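Local coordinates for putative NAD(P)H:FMN oxidoreductase (Porphyromonas gingivalis W83, PDB 3GE5), which binds flavin mononucleotide and, as a member of the nitroreductase family, probably catalyses flavin-dependent oxidation and reduction with a nicotinamide nucleotide as electron donor, at residues Leu75-Glu80 against Glu155-Pro160; Glu51-Ile56 against Ile100-Leu105; Gln109-Arg114 against Asp118-Asp123; Tyr130-Ala135 against Leu140-Val145. All blocks are in the same frame, centred on the assembly; numbering follows the deposited sequence.

Interaction 1. Residues Leu75-Glu80 against Glu155-Pro160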
# COMPACT_ATOMS: atom_id res chain seq x y z
N LEU A 75 0.05 1.91 -16.87
CA LEU A 75 -0.51 2.36 -18.15
C LEU A 75 -1.23 3.70 -17.93
O LEU A 75 -2.28 3.75 -17.28
CB LEU A 75 -1.46 1.31 -18.72
CG LEU A 75 -2.25 1.67 -20.00
CD1 LEU A 75 -1.37 2.14 -21.15
CD2 LEU A 75 -3.07 0.46 -20.40
N VAL A 76 -0.59 4.77 -18.41
CA VAL A 76 -1.08 6.14 -18.20
C VAL A 76 -2.08 6.47 -19.30
O VAL A 76 -1.78 6.23 -20.50
CB VAL A 76 0.08 7.16 -18.20
CG1 VAL A 76 -0.48 8.54 -18.09
CG2 VAL A 76 1.10 6.85 -17.07
N VAL A 77 -3.26 6.97 -18.91
CA VAL A 77 -4.28 7.38 -19.89
C VAL A 77 -4.63 8.84 -19.57
O VAL A 77 -5.21 9.15 -18.55
CB VAL A 77 -5.51 6.45 -19.86
CG1 VAL A 77 -6.60 7.01 -20.76
CG2 VAL A 77 -5.08 5.02 -20.28
N ARG A 78 -4.24 9.74 -20.46
CA ARG A 78 -4.55 11.16 -20.27
C ARG A 78 -4.96 11.90 -21.55
O ARG A 78 -5.55 12.98 -21.46
CB ARG A 78 -3.39 11.89 -19.61
CG ARG A 78 -2.14 11.79 -20.36
CD ARG A 78 -1.11 12.71 -19.80
NE ARG A 78 0.17 12.43 -20.43
CZ ARG A 78 1.26 13.17 -20.28
NH1 ARG A 78 1.24 14.25 -19.49
NH2 ARG A 78 2.37 12.80 -20.91
N GLU A 79 -4.68 11.35 -22.73
CA GLU A 79 -5.15 11.97 -23.97
C GLU A 79 -6.63 11.69 -24.13
O GLU A 79 -7.19 10.71 -23.61
CB GLU A 79 -4.41 11.44 -25.18
CG GLU A 79 -2.95 11.79 -25.16
CD GLU A 79 -2.23 11.26 -26.39
OE1 GLU A 79 -2.87 10.52 -27.20
OE2 GLU A 79 -1.03 11.58 -26.50
N GLU A 80 -7.31 12.56 -24.87
CA GLU A 80 -8.77 12.47 -24.92
C GLU A 80 -9.30 11.14 -25.44
O GLU A 80 -10.27 10.61 -24.90
CB GLU A 80 -9.36 13.64 -25.72
CG GLU A 80 -9.54 14.88 -24.85
CD GLU A 80 -10.25 14.54 -23.52
OE1 GLU A 80 -11.46 14.20 -23.58
OE2 GLU A 80 -9.60 14.60 -22.45
N GLU A 155 -9.69 -5.89 -22.68
CA GLU A 155 -10.06 -5.92 -24.10
C GLU A 155 -9.73 -4.59 -24.81
O GLU A 155 -9.14 -4.59 -25.88
CB GLU A 155 -11.54 -6.30 -24.22
CG GLU A 155 -12.05 -6.39 -25.62
CD GLU A 155 -11.46 -7.50 -26.46
OE1 GLU A 155 -11.06 -8.55 -25.92
OE2 GLU A 155 -11.48 -7.32 -27.70
N ILE A 156 -10.06 -3.45 -24.19
CA ILE A 156 -9.89 -2.16 -24.85
C ILE A 156 -8.41 -1.86 -25.05
O ILE A 156 -8.01 -1.39 -26.10
CB ILE A 156 -10.52 -1.01 -24.00
CG1 ILE A 156 -12.03 -1.12 -24.01
CG2 ILE A 156 -10.06 0.37 -24.52
CD1 ILE A 156 -12.70 -0.36 -22.91
N PHE A 157 -7.59 -2.16 -24.04
CA PHE A 157 -6.17 -1.83 -24.06
C PHE A 157 -5.27 -3.01 -24.43
O PHE A 157 -4.07 -2.93 -24.25
CB PHE A 157 -5.78 -1.17 -22.72
CG PHE A 157 -6.42 0.16 -22.53
CD1 PHE A 157 -5.88 1.29 -23.13
CD2 PHE A 157 -7.61 0.29 -21.81
CE1 PHE A 157 -6.48 2.52 -22.98
CE2 PHE A 157 -8.23 1.51 -21.66
CZ PHE A 157 -7.68 2.64 -22.27
N ASP A 158 -5.83 -4.07 -25.01
CA ASP A 158 -5.03 -5.20 -25.48
C ASP A 158 -4.07 -5.72 -24.40
O ASP A 158 -2.89 -6.00 -24.67
CB ASP A 158 -4.27 -4.77 -26.74
CG ASP A 158 -5.18 -4.34 -27.84
OD1 ASP A 158 -6.17 -5.05 -28.11
OD2 ASP A 158 -4.93 -3.28 -28.44
N ILE A 159 -4.58 -5.86 -23.17
CA ILE A 159 -3.74 -6.28 -22.06
C ILE A 159 -3.59 -7.83 -22.16
O ILE A 159 -4.59 -8.54 -22.22
CB ILE A 159 -4.32 -5.83 -20.65
CG1 ILE A 159 -4.62 -4.31 -20.64
CG2 ILE A 159 -3.37 -6.28 -19.50
CD1 ILE A 159 -5.26 -3.72 -19.37
N PRO A 160 -2.34 -8.35 -22.18
CA PRO A 160 -2.15 -9.81 -22.23
C PRO A 160 -2.87 -10.53 -21.09
O PRO A 160 -3.01 -9.97 -20.00
CB PRO A 160 -0.63 -9.98 -22.05
CG PRO A 160 -0.02 -8.70 -22.47
CD PRO A 160 -1.06 -7.63 -22.15
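F157 reaches from the end of one helix to two aliphatic side chains of a strand, L75 and V77, and has the largest share of the surface buried here. Its chi1 of -67°, with CG anti to the carbonyl carbon, carries the ring to both of them. L75 serves the base of the aromatic group: its CD2 methyl lies 3.9 Å from F157 CB and 4.0 Å from F157 CG. V77, two residues further along the strand and therefore on the same side of it, meets the far end, its CG2 standing 3.9 Å from F157 CE1. Both methyls approach the ring obliquely. Only carbon atoms touch, and the contact is plain apolar packing. Strand 72-77 is outermost, within this chain, in the antiparallel sheet of the nitroreductase fold, and F157 is where the chain leaves the helical conformation after helix 150-156. A long, apolar side chain suits that position, since it can span the distance between helix end and sheet while the backbones stay well apart, with the CA atoms of L75 and F157 9.2 Å from each other. I156 CG2 sits over one face of the same ring, offset toward its rim, and R85 and L86 of helix 80-86 also pack on F157. On the strand, L75 and V76 pair in parallel with a strand of the second subunit, whose E196 touches both L75 and F157.

Interaction 2. Residues Glu51-Ile56 against Ile100-Leu105; sequences EKLMAI and IYIITL
L53 and I56 of helix 50-62 meet I100 and I102 of strand 100-107 in a helix-on-sheet packing in the core of the nitroreductase fold. The segments 51-56 and 100-105 run nearly parallel, 18° between their directions, with axes 11.5 Å apart, and side chains alone fill the interval. L53 and I56, three residues apart and hence on one side of the helix, point at the strand; I100 and I102, alternate residues of the strand, point back. L53 touches both isoleucines of the strand. With its CG anti to the backbone N (chi1 -176°), L53 puts a single methyl, CD1, against both: 4.2 Å from the CG2 branch of I100 and equally far from the CD1 end of I102. The side chains of L53 and I100 pass at a slant, so a methyl on one meets a methyl on the other without the two chains lying alongside. Leucine, branched at CG, suits the helix position because its fork sits well out from the backbone, while the beta-branched isoleucines suit an extended strand. The four touching side chains are all aliphatic and offer no polar atom, and no hydrogen bond crosses the contact. V76 and R78 also pack on L53, M131 of helix 120-137 covers I56, and F74 and L171 from the two neighbouring strands flank I102. The CD1 end of I102 comes within 3.6 Å of I56 CG2, the two side chains crossing obliquely.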
# COMPACT_ATOMS: atom_id res chain seq x y z
N GLU A 51 6.10 17.28 -14.91
CA GLU A 51 7.06 16.90 -13.88
C GLU A 51 6.35 16.28 -12.68
O GLU A 51 6.94 15.42 -12.00
CB GLU A 51 7.90 18.11 -13.43
CG GLU A 51 7.09 19.36 -13.03
CD GLU A 51 6.80 20.39 -14.20
OE1 GLU A 51 6.63 20.02 -15.42
OE2 GLU A 51 6.70 21.60 -13.86
N LYS A 52 5.11 16.70 -12.42
CA LYS A 52 4.34 16.12 -11.32
C LYS A 52 3.88 14.68 -11.68
O LYS A 52 3.95 13.77 -10.84
CB LYS A 52 3.12 16.99 -10.92
CG LYS A 52 3.48 18.33 -10.26
CD LYS A 52 2.29 19.08 -9.68
CE LYS A 52 2.77 20.32 -8.91
NZ LYS A 52 1.68 21.07 -8.21
N LEU A 53 3.39 14.49 -12.91
CA LEU A 53 3.05 13.13 -13.40
C LEU A 53 4.26 12.19 -13.35
O LEU A 53 4.15 11.04 -12.87
CB LEU A 53 2.46 13.16 -14.82
CG LEU A 53 2.00 11.82 -15.36
CD1 LEU A 53 1.04 11.12 -14.38
CD2 LEU A 53 1.36 11.97 -16.78
N MSE A 54 5.41 12.68 -13.80
CA MSE A 54 6.64 11.88 -13.78
C MSE A 54 7.06 11.51 -12.33
O MSE A 54 7.54 10.40 -12.11
CB MSE A 54 7.78 12.55 -14.54
CG MSE A 54 7.52 12.72 -16.03
SE MSE A 54 6.88 11.12 -16.96
CE MSE A 54 8.14 9.83 -16.18
N ALA A 55 6.91 12.42 -11.37
CA ALA A 55 7.16 12.14 -9.95
C ALA A 55 6.25 11.08 -9.40
O ALA A 55 6.68 10.22 -8.59
CB ALA A 55 7.08 13.45 -9.09
N ILE A 56 4.97 11.17 -9.75
CA ILE A 56 4.01 10.15 -9.31
C ILE A 56 4.47 8.76 -9.80
O ILE A 56 4.49 7.80 -9.02
CB ILE A 56 2.58 10.48 -9.77
CG1 ILE A 56 2.00 11.72 -9.05
CG2 ILE A 56 1.63 9.29 -9.51
CD1 ILE A 56 0.76 12.30 -9.75
N ILE A 100 -6.50 12.52 -15.45
CA ILE A 100 -5.47 11.51 -15.66
C ILE A 100 -5.85 10.23 -14.96
O ILE A 100 -6.32 10.26 -13.82
CB ILE A 100 -4.08 11.98 -15.15
CG1 ILE A 100 -3.65 13.22 -15.92
CG2 ILE A 100 -3.01 10.85 -15.34
CD1 ILE A 100 -2.28 13.76 -15.55
N TYR A 101 -5.63 9.12 -15.65
CA TYR A 101 -5.77 7.80 -15.04
C TYR A 101 -4.46 7.03 -15.13
O TYR A 101 -3.82 6.98 -16.18
CB TYR A 101 -6.86 6.98 -15.72
CG TYR A 101 -8.18 7.68 -15.86
CD1 TYR A 101 -9.17 7.56 -14.89
CD2 TYR A 101 -8.46 8.45 -17.00
CE1 TYR A 101 -10.41 8.18 -15.04
CE2 TYR A 101 -9.69 9.06 -17.17
CZ TYR A 101 -10.65 8.93 -16.19
OH TYR A 101 -11.86 9.57 -16.39
N ILE A 102 -4.04 6.45 -14.01
CA ILE A 102 -2.92 5.51 -14.03
C ILE A 102 -3.47 4.11 -13.73
O ILE A 102 -3.90 3.82 -12.58
CB ILE A 102 -1.79 5.87 -13.03
CG1 ILE A 102 -1.28 7.30 -13.26
CG2 ILE A 102 -0.65 4.84 -13.14
CD1 ILE A 102 -0.31 7.83 -12.10
N ILE A 103 -3.50 3.29 -14.79
CA ILE A 103 -4.02 1.90 -14.67
C ILE A 103 -2.86 1.04 -14.23
O ILE A 103 -1.88 0.88 -14.98
CB ILE A 103 -4.58 1.36 -16.00
CG1 ILE A 103 -5.55 2.37 -16.63
CG2 ILE A 103 -5.23 -0.04 -15.77
CD1 ILE A 103 -6.15 2.01 -17.96
N THR A 104 -2.94 0.47 -13.03
CA THR A 104 -1.88 -0.37 -12.52
C THR A 104 -2.19 -1.83 -12.84
O THR A 104 -3.16 -2.40 -12.35
CB THR A 104 -1.65 -0.17 -11.03
OG1 THR A 104 -1.36 1.21 -10.81
CG2 THR A 104 -0.49 -1.03 -10.48
N LEU A 105 -1.32 -2.39 -13.68
CA LEU A 105 -1.42 -3.73 -14.14
C LEU A 105 -0.54 -4.62 -13.28
O LEU A 105 0.61 -4.24 -12.96
CB LEU A 105 -0.91 -3.84 -15.58
CG LEU A 105 -1.48 -2.84 -16.60
CD1 LEU A 105 -0.96 -3.12 -17.99
CD2 LEU A 105 -3.05 -2.89 -16.54

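Interaction 3. Residues Gln109-Arg114 against Asp118-Asp123. With EDO (1,2-ethanediol), chain H; EDO (1,2-ethanediol), chain N.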
# COMPACT_ATOMS: atom_id res chain seq x y z
N GLN A 109 2.73 -13.62 -14.11
CA GLN A 109 3.92 -14.41 -14.43
C GLN A 109 5.18 -13.92 -13.69
O GLN A 109 6.18 -14.64 -13.63
CB GLN A 109 4.18 -14.41 -15.94
CG GLN A 109 3.22 -15.14 -16.77
CD GLN A 109 3.53 -14.98 -18.29
OE1 GLN A 109 4.40 -14.17 -18.74
NE2 GLN A 109 2.81 -15.69 -19.06
N ARG A 110 5.17 -12.69 -13.17
CA ARG A 110 6.33 -12.10 -12.51
C ARG A 110 6.22 -11.99 -11.01
O ARG A 110 7.24 -11.79 -10.35
CB ARG A 110 6.67 -10.73 -13.13
CG ARG A 110 6.99 -10.86 -14.60
CD ARG A 110 7.72 -9.68 -15.18
NE ARG A 110 6.89 -8.49 -15.13
CZ ARG A 110 7.02 -7.51 -14.24
NH1 ARG A 110 7.98 -7.58 -13.31
NH2 ARG A 110 6.19 -6.47 -14.28
N ALA A 111 5.00 -12.10 -10.47
CA ALA A 111 4.75 -11.94 -9.05
C ALA A 111 5.11 -13.20 -8.25
O ALA A 111 4.88 -14.32 -8.71
CB ALA A 111 3.25 -11.57 -8.81
N TRP A 112 5.71 -12.98 -7.06
CA TRP A 112 6.02 -14.04 -6.13
C TRP A 112 4.81 -14.91 -5.82
O TRP A 112 3.69 -14.37 -5.62
CB TRP A 112 6.60 -13.42 -4.85
CG TRP A 112 6.97 -14.42 -3.81
CD1 TRP A 112 7.95 -15.37 -3.89
CD2 TRP A 112 6.37 -14.57 -2.50
NE1 TRP A 112 7.97 -16.12 -2.75
CE2 TRP A 112 7.03 -15.65 -1.87
CE3 TRP A 112 5.33 -13.92 -1.83
CZ2 TRP A 112 6.69 -16.08 -0.59
CZ3 TRP A 112 5.00 -14.35 -0.55
CH2 TRP A 112 5.68 -15.41 0.05
N LYS A 113 5.02 -16.23 -5.74
CA LYS A 113 3.92 -17.20 -5.46
C LYS A 113 3.82 -17.48 -3.98
O LYS A 113 4.85 -17.63 -3.30
CB LYS A 113 4.14 -18.54 -6.16
CG LYS A 113 4.49 -18.46 -7.66
CD LYS A 113 3.50 -17.66 -8.44
CE LYS A 113 3.78 -17.84 -9.90
NZ LYS A 113 3.17 -16.75 -10.75
N ARG A 114 2.59 -17.56 -3.49
CA ARG A 114 2.31 -18.07 -2.17
C ARG A 114 1.02 -18.88 -2.21
O ARG A 114 -0.01 -18.42 -2.73
CB ARG A 114 2.19 -16.94 -1.13
CG ARG A 114 1.95 -17.45 0.29
CD ARG A 114 2.11 -16.37 1.31
NE ARG A 114 1.05 -15.37 1.18
CZ ARG A 114 0.85 -14.36 2.05
NH1 ARG A 114 1.62 -14.22 3.11
NH2 ARG A 114 -0.16 -13.53 1.84
N ASP A 118 -0.63 -15.53 -5.67
CA ASP A 118 0.56 -14.72 -5.84
C ASP A 118 0.39 -13.33 -5.22
O ASP A 118 -0.69 -12.98 -4.73
CB ASP A 118 1.01 -14.65 -7.32
CG ASP A 118 0.06 -13.89 -8.21
OD1 ASP A 118 -0.65 -13.00 -7.75
OD2 ASP A 118 0.01 -14.22 -9.43
N SER A 119 1.48 -12.55 -5.26
CA SER A 119 1.52 -11.23 -4.64
C SER A 119 1.05 -10.10 -5.55
O SER A 119 1.31 -8.94 -5.25
CB SER A 119 2.90 -10.93 -4.09
OG SER A 119 3.84 -10.95 -5.15
N VAL A 120 0.37 -10.39 -6.65
CA VAL A 120 -0.08 -9.28 -7.54
C VAL A 120 -0.91 -8.22 -6.80
O VAL A 120 -0.59 -7.03 -6.89
CB VAL A 120 -0.87 -9.79 -8.78
CG1 VAL A 120 -1.83 -8.68 -9.32
CG2 VAL A 120 0.09 -10.31 -9.89
N ASP A 121 -1.93 -8.63 -6.03
CA ASP A 121 -2.77 -7.64 -5.32
C ASP A 121 -1.97 -6.89 -4.26
O ASP A 121 -2.13 -5.69 -4.08
CB ASP A 121 -4.05 -8.29 -4.76
CG ASP A 121 -5.15 -8.46 -5.79
OD1 ASP A 121 -4.88 -8.35 -7.01
OD2 ASP A 121 -6.34 -8.68 -5.42
N ILE A 122 -1.13 -7.61 -3.51
CA ILE A 122 -0.28 -6.96 -2.53
C ILE A 122 0.67 -5.93 -3.19
O ILE A 122 0.64 -4.75 -2.84
CB ILE A 122 0.51 -8.03 -1.72
CG1 ILE A 122 -0.46 -8.88 -0.86
CG2 ILE A 122 1.63 -7.44 -0.83
CD1 ILE A 122 0.15 -10.20 -0.38
N ASP A 123 1.49 -6.41 -4.13
CA ASP A 123 2.57 -5.58 -4.66
C ASP A 123 2.02 -4.37 -5.44
O ASP A 123 2.49 -3.23 -5.26
CB ASP A 123 3.47 -6.40 -5.58
CG ASP A 123 4.34 -7.42 -4.85
OD1 ASP A 123 4.71 -7.17 -3.67
OD2 ASP A 123 4.71 -8.42 -5.49
C1 EDO H . -1.48 -15.32 -1.92
O1 EDO H . -1.14 -16.08 -0.72
C2 EDO H . -1.34 -13.83 -1.69
O2 EDO H . -1.98 -13.39 -0.48
C1 EDO N . -10.51 -9.10 -6.66
O1 EDO N . -10.97 -8.68 -7.97
C2 EDO N . -9.39 -8.25 -6.06
O2 EDO N . -8.35 -7.88 -6.95
O HOH W 1 6.63 -10.17 -6.35
O HOH W 2 0.76 -16.65 -10.36
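D118 and S119 both turn their side chains in between backbone N and carbonyl carbon (chi1 68° and 60°), and this folds their polar ends back near the main chain beside A111 and W112. The D118 carboxylate is thereby placed to take the N-H of V120 at OD1, 3.0 Å away and from above the carboxylate plane, an Asx turn at the start of helix 120-137. Its CG rests against A111 CB, whose small methyl also fits closely against V120 CG2 at 3.6 Å. S119 OG gives its proton to D123 OD2 at 2.7 Å, and D123 OD2 also accepts from a water that in turn accepts from W112 N, so that a buried aspartate is tied to the preceding loop. D123 OD1 takes A66 N as a further partner.

The backbone link is S119 N to W112 O, 2.9 Å long. Next to this bond, K113 and D118 form an antiparallel non-hydrogen-bonded pair. The long K113 chain lies across D118, CD near CB, while K113 NZ and D118 OD2 stand 4.3 Å apart, beyond a salt bridge. R114 grips an ethanediol, probably from the crystallisation liquor, through NE and NH2; its NH1 instead bonds C146 O and V166 O of the second subunit. I122 CD1 approaches R114 NH2 obliquely. The whole is a short beta hairpin running into a helix, and I122 and D123 carry it into the flavin mononucleotide pocket at the subunit interface.

Interaction 4. Residues Tyr130-Ala135 against Leu140-Val145. With FMN (flavin mononucleotide), chain C.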
# COMPACT_ATOMS: atom_id res chain seq x y z
N TYR A 130 2.03 4.30 -2.87
CA TYR A 130 3.13 5.25 -3.09
C TYR A 130 2.68 6.34 -4.05
O TYR A 130 2.99 7.53 -3.86
CB TYR A 130 4.36 4.52 -3.65
CG TYR A 130 5.31 4.02 -2.58
CD1 TYR A 130 4.85 3.28 -1.50
CD2 TYR A 130 6.68 4.27 -2.66
CE1 TYR A 130 5.72 2.88 -0.50
CE2 TYR A 130 7.56 3.83 -1.68
CZ TYR A 130 7.08 3.15 -0.60
OH TYR A 130 7.93 2.74 0.38
N MSE A 131 1.99 5.96 -5.11
CA MSE A 131 1.60 6.93 -6.16
C MSE A 131 0.52 7.90 -5.62
O MSE A 131 0.54 9.13 -5.88
CB MSE A 131 1.16 6.25 -7.47
CG MSE A 131 2.32 5.57 -8.19
SE MSE A 131 1.91 4.94 -9.95
CE MSE A 131 0.66 3.51 -9.50
N MSE A 132 -0.45 7.35 -4.91
CA MSE A 132 -1.50 8.16 -4.24
C MSE A 132 -0.87 9.19 -3.30
O MSE A 132 -1.21 10.38 -3.31
CB MSE A 132 -2.43 7.24 -3.43
CG MSE A 132 -3.47 7.95 -2.63
SE MSE A 132 -4.65 6.78 -1.66
CE MSE A 132 -3.38 6.07 -0.38
N LEU A 133 0.05 8.73 -2.45
CA LEU A 133 0.74 9.62 -1.51
C LEU A 133 1.62 10.65 -2.22
O LEU A 133 1.62 11.85 -1.86
CB LEU A 133 1.55 8.76 -0.53
CG LEU A 133 0.72 7.86 0.39
CD1 LEU A 133 1.67 6.96 1.26
CD2 LEU A 133 -0.22 8.68 1.28
N GLU A 134 2.30 10.23 -3.28
CA GLU A 134 3.08 11.18 -4.04
C GLU A 134 2.22 12.28 -4.67
O GLU A 134 2.59 13.47 -4.61
CB GLU A 134 3.89 10.44 -5.12
CG GLU A 134 4.82 11.37 -5.92
CD GLU A 134 5.99 11.96 -5.06
OE1 GLU A 134 6.27 11.42 -3.97
OE2 GLU A 134 6.64 12.96 -5.49
N ALA A 135 1.10 11.90 -5.28
CA ALA A 135 0.13 12.87 -5.85
C ALA A 135 -0.31 13.88 -4.76
O ALA A 135 -0.30 15.11 -4.99
CB ALA A 135 -1.08 12.15 -6.50
N LEU A 140 -2.05 17.50 -5.63
CA LEU A 140 -3.08 16.95 -6.48
C LEU A 140 -4.09 16.18 -5.66
O LEU A 140 -3.78 15.70 -4.58
CB LEU A 140 -2.47 16.03 -7.54
CG LEU A 140 -1.52 16.76 -8.53
CD1 LEU A 140 -0.58 15.78 -9.30
CD2 LEU A 140 -2.33 17.63 -9.47
N GLY A 141 -5.28 16.01 -6.21
CA GLY A 141 -6.32 15.16 -5.62
C GLY A 141 -6.41 13.87 -6.40
O GLY A 141 -6.13 13.83 -7.61
N CYS A 142 -6.80 12.80 -5.73
CA CYS A 142 -7.00 11.57 -6.42
C CYS A 142 -7.98 10.68 -5.69
O CYS A 142 -8.31 10.90 -4.52
CB CYS A 142 -5.63 10.90 -6.66
SG CYS A 142 -4.74 10.45 -5.21
N THR A 143 -8.46 9.67 -6.41
CA THR A 143 -9.20 8.54 -5.84
C THR A 143 -8.68 7.24 -6.42
O THR A 143 -8.45 7.13 -7.61
CB THR A 143 -10.76 8.69 -6.08
OG1 THR A 143 -11.22 9.86 -5.43
CG2 THR A 143 -11.53 7.48 -5.56
N TRP A 144 -8.46 6.29 -5.53
CA TRP A 144 -8.15 4.91 -5.89
C TRP A 144 -9.41 4.24 -6.36
O TRP A 144 -10.42 4.30 -5.65
CB TRP A 144 -7.64 4.21 -4.66
CG TRP A 144 -7.04 2.84 -4.81
CD1 TRP A 144 -7.54 1.76 -5.52
CD2 TRP A 144 -5.89 2.37 -4.13
NE1 TRP A 144 -6.71 0.67 -5.35
CE2 TRP A 144 -5.70 1.01 -4.49
CE3 TRP A 144 -4.97 2.98 -3.26
CZ2 TRP A 144 -4.62 0.26 -4.03
CZ3 TRP A 144 -3.89 2.20 -2.78
CH2 TRP A 144 -3.74 0.86 -3.19
N VAL A 145 -9.37 3.62 -7.53
CA VAL A 145 -10.57 2.99 -8.17
C VAL A 145 -10.35 1.48 -8.42
O VAL A 145 -9.41 1.07 -9.10
CB VAL A 145 -10.96 3.67 -9.51
CG1 VAL A 145 -12.18 3.00 -10.10
CG2 VAL A 145 -11.18 5.20 -9.27
N1 FMN C . -13.97 5.32 -4.42
C2 FMN C . -14.78 5.35 -5.51
O2 FMN C . -15.54 6.31 -5.70
N3 FMN C . -14.78 4.31 -6.44
C4 FMN C . -13.97 3.19 -6.29
O4 FMN C . -14.01 2.24 -7.13
C4A FMN C . -13.14 3.16 -5.17
N5 FMN C . -12.36 2.05 -4.98
C5A FMN C . -11.44 2.04 -3.96
C6 FMN C . -10.58 0.95 -3.87
C7 FMN C . -9.61 0.94 -2.87
C7M FMN C . -8.68 -0.22 -2.70
C8 FMN C . -9.50 2.03 -2.00
C8M FMN C . -8.45 2.05 -0.93
C9 FMN C . -10.37 3.08 -2.08
C9A FMN C . -11.35 3.13 -3.07
N10 FMN C . -12.25 4.21 -3.18
C10 FMN C . -13.12 4.23 -4.24
C1' FMN C . -12.09 5.45 -2.33
C2' FMN C . -12.68 5.14 -0.96
O2' FMN C . -14.09 5.32 -1.00
C3' FMN C . -12.05 5.99 0.15
O3' FMN C . -10.63 5.81 0.14
C4' FMN C . -12.64 5.72 1.55
O4' FMN C . -14.03 6.04 1.63
C5' FMN C . -11.92 6.50 2.65
O5' FMN C . -12.05 7.88 2.40
P FMN C . -10.78 8.81 2.34
O1P FMN C . -9.96 8.28 1.18
O2P FMN C . -10.02 8.72 3.65
O3P FMN C . -11.31 10.18 1.97
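Strand 141-145, which lines the flavin mononucleotide pocket, packs against helix 120-137, the two segments running almost antiparallel at 161°. The turn that joins them is closed by L140 N, which donates to A135 O at 3.0 Å. Next to this bond A135 CB faces C142 SG at 4.2 Å. Alanine and cysteine, both short, suit this end of the contact, where helix and strand stand closest. Further along, the interval widens and selenomethionine M132 fills it. Its CG, anti to the backbone N (chi1 176°), lies 3.8 Å from C142 SG, and the chain continues extended until the selenium reaches W144. There SE sits at the edge of the indole, near the ring plane, 4.1 Å from W144 CE3. The side chains of M132 and W144 cross at about a right angle.

One face of W144 is turned to the cofactor: the flavin methyl C7M stands over it, offset toward the rim, and NE1, which also makes a weak hydrogen bond to S167, is 3.4 Å from C7M. The ring that meets the flavin with its face thus has M132 at its edge. T143, pointing away from the helix, touches FMN N1 through CG2. C142 therefore faces the helix and T143 the flavin, while W144 serves both, and the strand that is outermost, within this chain, in the antiparallel sheet forms one wall of the nitroreductase flavin site.

From the N terminus, helix 50-62 comes first, and interaction 2 brings it onto strand 100-107. Before that loop closes, the chain passes through strand 72-77, which opens interaction 1; this ends only at 155-160, so interactions 1 and 2 cross. The two meet in the sheet, where V77 and Y101, and L75 and I103, probably share backbone hydrogen bonds. Interactions 3 and 4 are short closures that follow in series within the long span of interaction 1, one at each end of helix 120-137. Interaction 4 touches interaction 2 through M131 and E134 against A55 and I56, and all four reach the second subunit.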